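Local atomic coordinates of putative Outer membrane protein (Helicobacter pylori, PDB entry 6GW5), a protein that probably serves as an outer-membrane adhesin whose lectin-like extracellular domain, represented by this fragment, attaches the bacterium to host glycans. Residues V377-P386 against N398-L409. Residues are numbered along the deposited sequence; the frame is centred on the assembly and turned at random.
Sequences VNTKDIITLP and NYQINPEQQSNL
Thr384 and Gln400 bond to each other twice through their backbones, forming the hydrogen-bonded pair of a short two-stranded antiparallel sheet, and the helix that begins at Pro403 extends the contact beyond it. Thr384 N donates to Gln400 O and Gln400 N to Thr384 O, the latter at 2.8 Å; two residues further along, Asn402 N donates a hydrogen bond to Ile382 O at 2.9 Å. Ile383 and Ile401, the non-hydrogen-bonded pair, share one face, where Ile383 CD1 lies 4.1 Å from Ile401 CG1 and also touches Tyr399 CB. Leu385 CD1 covers one face of the Tyr399 ring, which in addition stacks with Tyr359 of helix 348-370.

Past the strands, a single glutamine amide ties the helix to a beta turn and the residue just before it. Gln405 NE2 donates to Asn378 O and to Lys380 O, each at 3.1 Å. Both acceptors lie close to the plane of the Gln405 amide, yet NE2 sits above each carbonyl plane, and the bond to Asn378 O is nearly straight at 177°. Two carbonyls on one NH2 group should restrain the amide's rotation. Ile382 runs past Gln405 in the opposite direction; its CG1, anti to the backbone N (chi1 -171°), carries CD1 to 3.8 Å from Gln405 CB.

Second-shell bonds hold both sides in shape. Thr379 to Ile382 form a type II turn, overlapped at its start by an Asx turn in which Asn378 OD1 accepts from Lys380 N, while Thr379 packs on helices 3-32 and 348-370. Across the contact, Asn402 is the N-cap of the helix: its OD1 accepts from Gln405 N at 3.1 Å.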
ATOM      1  N   VAL A 377     -41.201 -28.456   7.359  1.00 84.41           N
ATOM      2  CA  VAL A 377     -40.580 -27.647   8.427  1.00 80.44           C
ATOM      3  C   VAL A 377     -41.442 -26.518   8.987  1.00 76.02           C
ATOM      4  O   VAL A 377     -41.962 -25.672   8.242  1.00 75.68           O
ATOM      5  CB  VAL A 377     -39.260 -27.011   7.960  1.00 81.00           C
ATOM      6  CG1 VAL A 377     -38.571 -26.288   9.113  1.00 78.97           C
ATOM      7  CG2 VAL A 377     -38.337 -28.082   7.395  1.00 88.04           C
ATOM      8  N   ASN A 378     -41.523 -26.454  10.316  1.00 74.34           N
ATOM      9  CA  ASN A 378     -42.239 -25.361  10.982  1.00 70.49           C
ATOM     10  C   ASN A 378     -41.460 -24.051  10.944  1.00 63.64           C
ATOM     11  O   ASN A 378     -40.357 -23.957  11.424  1.00 56.37           O
ATOM     12  CB  ASN A 378     -42.561 -25.684  12.433  1.00 68.32           C
ATOM     13  CG  ASN A 378     -43.371 -24.582  13.104  1.00 69.92           C
ATOM     14  OD1 ASN A 378     -43.946 -23.726  12.439  1.00 68.34           O
ATOM     15  ND2 ASN A 378     -43.362 -24.562  14.423  1.00 75.06           N
ATOM     16  N   THR A 379     -42.110 -23.045  10.395  1.00 65.46           N
ATOM     17  CA  THR A 379     -41.495 -21.793  10.014  1.00 61.49           C
ATOM     18  C   THR A 379     -42.294 -20.569  10.515  1.00 59.10           C
ATOM     19  O   THR A 379     -41.944 -19.416  10.280  1.00 56.45           O
ATOM     20  CB  THR A 379     -41.410 -21.944   8.475  1.00 59.15           C
ATOM     21  OG1 THR A 379     -40.049 -21.995   8.030  1.00 58.20           O
ATOM     22  CG2 THR A 379     -42.171 -20.932   7.785  1.00 60.89           C
ATOM     23  N   LYS A 380     -43.393 -20.858  11.180  1.00 58.49           N
ATOM     24  CA  LYS A 380     -44.194 -19.845  11.789  1.00 63.61           C
ATOM     25  C   LYS A 380     -43.362 -19.037  12.795  1.00 59.25           C
ATOM     26  O   LYS A 380     -42.765 -19.598  13.735  1.00 53.76           O
ATOM     27  CB  LYS A 380     -45.413 -20.487  12.480  1.00 69.97           C
ATOM     28  CG  LYS A 380     -46.288 -19.560  13.321  1.00 78.26           C
ATOM     29  CD  LYS A 380     -47.186 -18.669  12.468  1.00 90.33           C
ATOM     30  CE  LYS A 380     -48.169 -17.831  13.312  1.00100.72           C
ATOM     31  NZ  LYS A 380     -49.589 -18.315  13.365  1.00 98.94           N
ATOM     32  N   ASP A 381     -43.334 -17.719  12.599  1.00 55.06           N
ATOM     33  CA  ASP A 381     -42.603 -16.828  13.482  1.00 50.23           C
ATOM     34  C   ASP A 381     -41.097 -17.209  13.611  1.00 48.00           C
ATOM     35  O   ASP A 381     -40.470 -16.990  14.643  1.00 43.87           O
ATOM     36  CB  ASP A 381     -43.274 -16.800  14.870  1.00 56.32           C
ATOM     37  CG  ASP A 381     -44.639 -16.058  14.882  1.00 61.67           C
ATOM     38  OD1 ASP A 381     -44.949 -15.232  13.996  1.00 56.35           O
ATOM     39  OD2 ASP A 381     -45.411 -16.326  15.807  1.00 68.47           O
ATOM     40  N   ILE A 382     -40.520 -17.794  12.566  1.00 42.40           N
ATOM     41  CA  ILE A 382     -39.093 -18.102  12.587  1.00 42.07           C
ATOM     42  C   ILE A 382     -38.266 -16.817  12.771  1.00 38.01           C
ATOM     43  O   ILE A 382     -37.191 -16.826  13.356  1.00 40.81           O
ATOM     44  CB  ILE A 382     -38.655 -18.852  11.296  1.00 43.49           C
ATOM     45  CG1 ILE A 382     -37.216 -19.358  11.412  1.00 41.97           C
ATOM     46  CG2 ILE A 382     -38.774 -17.990  10.030  1.00 40.67           C
ATOM     47  CD1 ILE A 382     -36.939 -20.494  10.447  1.00 41.27           C
ATOM     48  N   ILE A 383     -38.780 -15.712  12.262  1.00 39.76           N
ATOM     49  CA  ILE A 383     -38.223 -14.410  12.536  1.00 40.27           C
ATOM     50  C   ILE A 383     -39.295 -13.453  13.018  1.00 34.54           C
ATOM     51  O   ILE A 383     -40.335 -13.311  12.429  1.00 35.01           O
ATOM     52  CB  ILE A 383     -37.469 -13.850  11.302  1.00 41.12           C
ATOM     53  CG1 ILE A 383     -36.745 -12.552  11.653  1.00 43.56           C
ATOM     54  CG2 ILE A 383     -38.422 -13.598  10.153  1.00 40.22           C
ATOM     55  CD1 ILE A 383     -35.745 -12.134  10.599  1.00 43.92           C
ATOM     56  N   THR A 384     -38.927 -12.687  14.018  1.00 34.82           N
ATOM     57  CA  THR A 384     -39.824 -11.867  14.779  1.00 35.60           C
ATOM     58  C   THR A 384     -39.155 -10.617  15.251  1.00 35.67           C
ATOM     59  O   THR A 384     -37.939 -10.541  15.250  1.00 40.83           O
ATOM     60  CB  THR A 384     -40.194 -12.743  15.985  1.00 39.03           C
ATOM     61  OG1 THR A 384     -41.540 -13.143  15.805  1.00 40.46           O
ATOM     62  CG2 THR A 384     -39.950 -12.083  17.348  1.00 40.25           C
ATOM     63  N   LEU A 385     -39.937  -9.616  15.623  1.00 39.47           N
ATOM     64  CA  LEU A 385     -39.406  -8.386  16.191  1.00 42.66           C
ATOM     65  C   LEU A 385     -40.045  -8.147  17.550  1.00 41.20           C
ATOM     66  O   LEU A 385     -41.150  -7.617  17.640  1.00 43.97           O
ATOM     67  CB  LEU A 385     -39.610  -7.162  15.271  1.00 41.71           C
ATOM     68  CG  LEU A 385     -39.041  -5.841  15.858  1.00 42.89           C
ATOM     69  CD1 LEU A 385     -37.526  -5.917  16.008  1.00 41.95           C
ATOM     70  CD2 LEU A 385     -39.429  -4.601  15.049  1.00 43.90           C
ATOM     71  N   PRO A 386     -39.324  -8.504  18.598  1.00 43.03           N
ATOM     72  CA  PRO A 386     -39.838  -8.411  19.949  1.00 43.86           C
ATOM     73  C   PRO A 386     -40.364  -7.035  20.334  1.00 37.97           C
ATOM     74  O   PRO A 386     -39.719  -6.019  20.083  1.00 34.93           O
ATOM     75  CB  PRO A 386     -38.617  -8.801  20.823  1.00 41.02           C
ATOM     76  CG  PRO A 386     -37.856  -9.722  19.955  1.00 42.32           C
ATOM     77  CD  PRO A 386     -37.980  -9.110  18.585  1.00 46.47           C
ATOM     78  N   ASN A 398     -33.586  -5.218  15.959  1.00 42.50           N
ATOM     79  CA  ASN A 398     -33.047  -6.353  16.635  1.00 39.10           C
ATOM     80  C   ASN A 398     -33.921  -7.585  16.464  1.00 37.63           C
ATOM     81  O   ASN A 398     -34.472  -8.121  17.382  1.00 40.10           O
ATOM     82  CB  ASN A 398     -32.868  -5.966  18.067  1.00 42.33           C
ATOM     83  CG  ASN A 398     -32.027  -6.940  18.838  1.00 46.13           C
ATOM     84  OD1 ASN A 398     -31.283  -7.738  18.270  1.00 53.42           O
ATOM     85  ND2 ASN A 398     -32.124  -6.866  20.153  1.00 47.16           N
ATOM     86  N   TYR A 399     -34.021  -8.058  15.241  1.00 42.19           N
ATOM     87  CA  TYR A 399     -34.910  -9.185  14.927  1.00 44.90           C
ATOM     88  C   TYR A 399     -34.435 -10.435  15.622  1.00 42.99           C
ATOM     89  O   TYR A 399     -33.241 -10.606  15.761  1.00 43.34           O
ATOM     90  CB  TYR A 399     -34.939  -9.439  13.423  1.00 42.87           C
ATOM     91  CG  TYR A 399     -35.545  -8.286  12.697  1.00 42.90           C
ATOM     92  CD1 TYR A 399     -36.916  -8.122  12.672  1.00 45.59           C
ATOM     93  CD2 TYR A 399     -34.757  -7.342  12.051  1.00 43.16           C
ATOM     94  CE1 TYR A 399     -37.494  -7.037  12.032  1.00 45.68           C
ATOM     95  CE2 TYR A 399     -35.315  -6.266  11.391  1.00 41.54           C
ATOM     96  CZ  TYR A 399     -36.674  -6.106  11.400  1.00 44.13           C
ATOM     97  OH  TYR A 399     -37.237  -5.042  10.751  1.00 44.69           O
ATOM     98  N   GLN A 400     -35.352 -11.288  16.071  1.00 45.82           N
ATOM     99  CA  GLN A 400     -34.970 -12.582  16.668  1.00 46.91           C
ATOM    100  C   GLN A 400     -35.290 -13.657  15.729  1.00 40.38           C
ATOM    101  O   GLN A 400     -36.389 -13.755  15.230  1.00 40.96           O
ATOM    102  CB  GLN A 400     -35.638 -12.867  18.021  1.00 49.78           C
ATOM    103  CG  GLN A 400     -35.278 -11.842  19.112  1.00 60.33           C
ATOM    104  CD  GLN A 400     -33.755 -11.530  19.314  1.00 67.09           C
ATOM    105  OE1 GLN A 400     -33.265 -10.455  18.954  1.00 63.59           O
ATOM    106  NE2 GLN A 400     -33.037 -12.444  19.951  1.00 68.37           N
ATOM    107  N   ILE A 401     -34.279 -14.428  15.433  1.00 42.51           N
ATOM    108  CA  ILE A 401     -34.431 -15.628  14.651  1.00 44.39           C
ATOM    109  C   ILE A 401     -34.432 -16.813  15.599  1.00 45.96           C
ATOM    110  O   ILE A 401     -33.473 -17.046  16.333  1.00 45.15           O
ATOM    111  CB  ILE A 401     -33.255 -15.766  13.671  1.00 45.85           C
ATOM    112  CG1 ILE A 401     -33.278 -14.602  12.661  1.00 42.88           C
ATOM    113  CG2 ILE A 401     -33.280 -17.129  12.954  1.00 46.48           C
ATOM    114  CD1 ILE A 401     -31.914 -14.172  12.241  1.00 42.10           C
ATOM    115  N   ASN A 402     -35.495 -17.581  15.539  1.00 47.95           N
ATOM    116  CA  ASN A 402     -35.622 -18.782  16.340  1.00 51.62           C
ATOM    117  C   ASN A 402     -34.578 -19.833  15.968  1.00 50.96           C
ATOM    118  O   ASN A 402     -34.565 -20.333  14.851  1.00 51.49           O
ATOM    119  CB  ASN A 402     -37.021 -19.371  16.160  1.00 56.24           C
ATOM    120  CG  ASN A 402     -37.279 -20.524  17.097  1.00 62.33           C
ATOM    121  OD1 ASN A 402     -36.608 -21.561  17.039  1.00 69.77           O
ATOM    122  ND2 ASN A 402     -38.222 -20.344  17.988  1.00 65.37           N
ATOM    123  N   PRO A 403     -33.703 -20.183  16.902  1.00 58.78           N
ATOM    124  CA  PRO A 403     -32.611 -21.084  16.498  1.00 63.50           C
ATOM    125  C   PRO A 403     -32.992 -22.553  16.260  1.00 65.54           C
ATOM    126  O   PRO A 403     -32.332 -23.195  15.453  1.00 60.74           O
ATOM    127  CB  PRO A 403     -31.623 -20.957  17.652  1.00 59.15           C
ATOM    128  CG  PRO A 403     -32.479 -20.609  18.824  1.00 56.96           C
ATOM    129  CD  PRO A 403     -33.594 -19.763  18.312  1.00 56.37           C
ATOM    130  N   GLU A 404     -34.000 -23.085  16.969  1.00 75.13           N
ATOM    131  CA  GLU A 404     -34.495 -24.476  16.702  1.00 76.30           C
ATOM    132  C   GLU A 404     -34.982 -24.553  15.264  1.00 67.06           C
ATOM    133  O   GLU A 404     -34.589 -25.423  14.507  1.00 64.75           O
ATOM    134  CB  GLU A 404     -35.656 -24.999  17.613  1.00 80.83           C
ATOM    135  CG  GLU A 404     -35.904 -24.360  18.978  1.00 88.99           C
ATOM    136  CD  GLU A 404     -34.718 -24.440  19.950  1.00100.69           C
ATOM    137  OE1 GLU A 404     -34.481 -23.407  20.616  1.00 99.38           O
ATOM    138  OE2 GLU A 404     -34.024 -25.495  20.070  1.00 99.82           O
ATOM    139  N   GLN A 405     -35.838 -23.611  14.900  1.00 62.35           N
ATOM    140  CA  GLN A 405     -36.470 -23.635  13.603  1.00 58.96           C
ATOM    141  C   GLN A 405     -35.445 -23.366  12.498  1.00 56.79           C
ATOM    142  O   GLN A 405     -35.553 -23.916  11.396  1.00 57.10           O
ATOM    143  CB  GLN A 405     -37.617 -22.633  13.547  1.00 61.83           C
ATOM    144  CG  GLN A 405     -38.709 -22.807  14.598  1.00 60.14           C
ATOM    145  CD  GLN A 405     -39.740 -21.698  14.535  1.00 63.11           C
ATOM    146  OE1 GLN A 405     -39.805 -20.840  15.408  1.00 66.45           O
ATOM    147  NE2 GLN A 405     -40.545 -21.701  13.478  1.00 64.77           N
ATOM    148  N   GLN A 406     -34.437 -22.550  12.790  1.00 56.10           N
ATOM    149  CA  GLN A 406     -33.400 -22.291  11.809  1.00 60.92           C
ATOM    150  C   GLN A 406     -32.534 -23.532  11.649  1.00 62.34           C
ATOM    151  O   GLN A 406     -32.163 -23.886  10.537  1.00 60.96           O
ATOM    152  CB  GLN A 406     -32.531 -21.092  12.197  1.00 57.89           C
ATOM    153  CG  GLN A 406     -31.358 -20.861  11.246  1.00 59.16           C
ATOM    154  CD  GLN A 406     -30.609 -19.574  11.534  1.00 59.63           C
ATOM    155  OE1 GLN A 406     -30.360 -19.229  12.694  1.00 50.13           O
ATOM    156  NE2 GLN A 406     -30.249 -18.849  10.465  1.00 61.15           N
ATOM    157  N   SER A 407     -32.187 -24.155  12.764  1.00 64.49           N
ATOM    158  CA  SER A 407     -31.472 -25.427  12.742  1.00 69.78           C
ATOM    159  C   SER A 407     -32.244 -26.470  11.919  1.00 68.74           C
ATOM    160  O   SER A 407     -31.685 -27.097  11.013  1.00 60.97           O
ATOM    161  CB  SER A 407     -31.250 -25.918  14.175  1.00 74.85           C
ATOM    162  OG  SER A 407     -30.367 -27.016  14.218  1.00 77.28           O
ATOM    163  N   ASN A 408     -33.535 -26.622  12.224  1.00 65.91           N
ATOM    164  CA  ASN A 408     -34.414 -27.509  11.450  1.00 68.15           C
ATOM    165  C   ASN A 408     -34.328 -27.215   9.959  1.00 68.64           C
ATOM    166  O   ASN A 408     -34.203 -28.116   9.143  1.00 71.68           O
ATOM    167  CB  ASN A 408     -35.902 -27.384  11.893  1.00 68.38           C
ATOM    168  CG  ASN A 408     -36.219 -28.107  13.207  1.00 69.98           C
ATOM    169  OD1 ASN A 408     -35.463 -28.947  13.678  1.00 69.05           O
ATOM    170  ND2 ASN A 408     -37.353 -27.775  13.793  1.00 68.25           N
ATOM    171  N   LEU A 409     -34.458 -25.946   9.610  1.00 70.03           N
ATOM    172  CA  LEU A 409     -34.455 -25.529   8.216  1.00 64.19           C
ATOM    173  C   LEU A 409     -33.157 -25.919   7.548  1.00 64.22           C
ATOM    174  O   LEU A 409     -33.155 -26.395   6.435  1.00 65.36           O
ATOM    175  CB  LEU A 409     -34.639 -24.015   8.143  1.00 62.62           C
ATOM    176  CG  LEU A 409     -34.701 -23.397   6.760  1.00 55.41           C
ATOM    177  CD1 LEU A 409     -36.015 -23.714   6.063  1.00 52.23           C
ATOM    178  CD2 LEU A 409     -34.520 -21.905   6.879  1.00 55.30           C
TER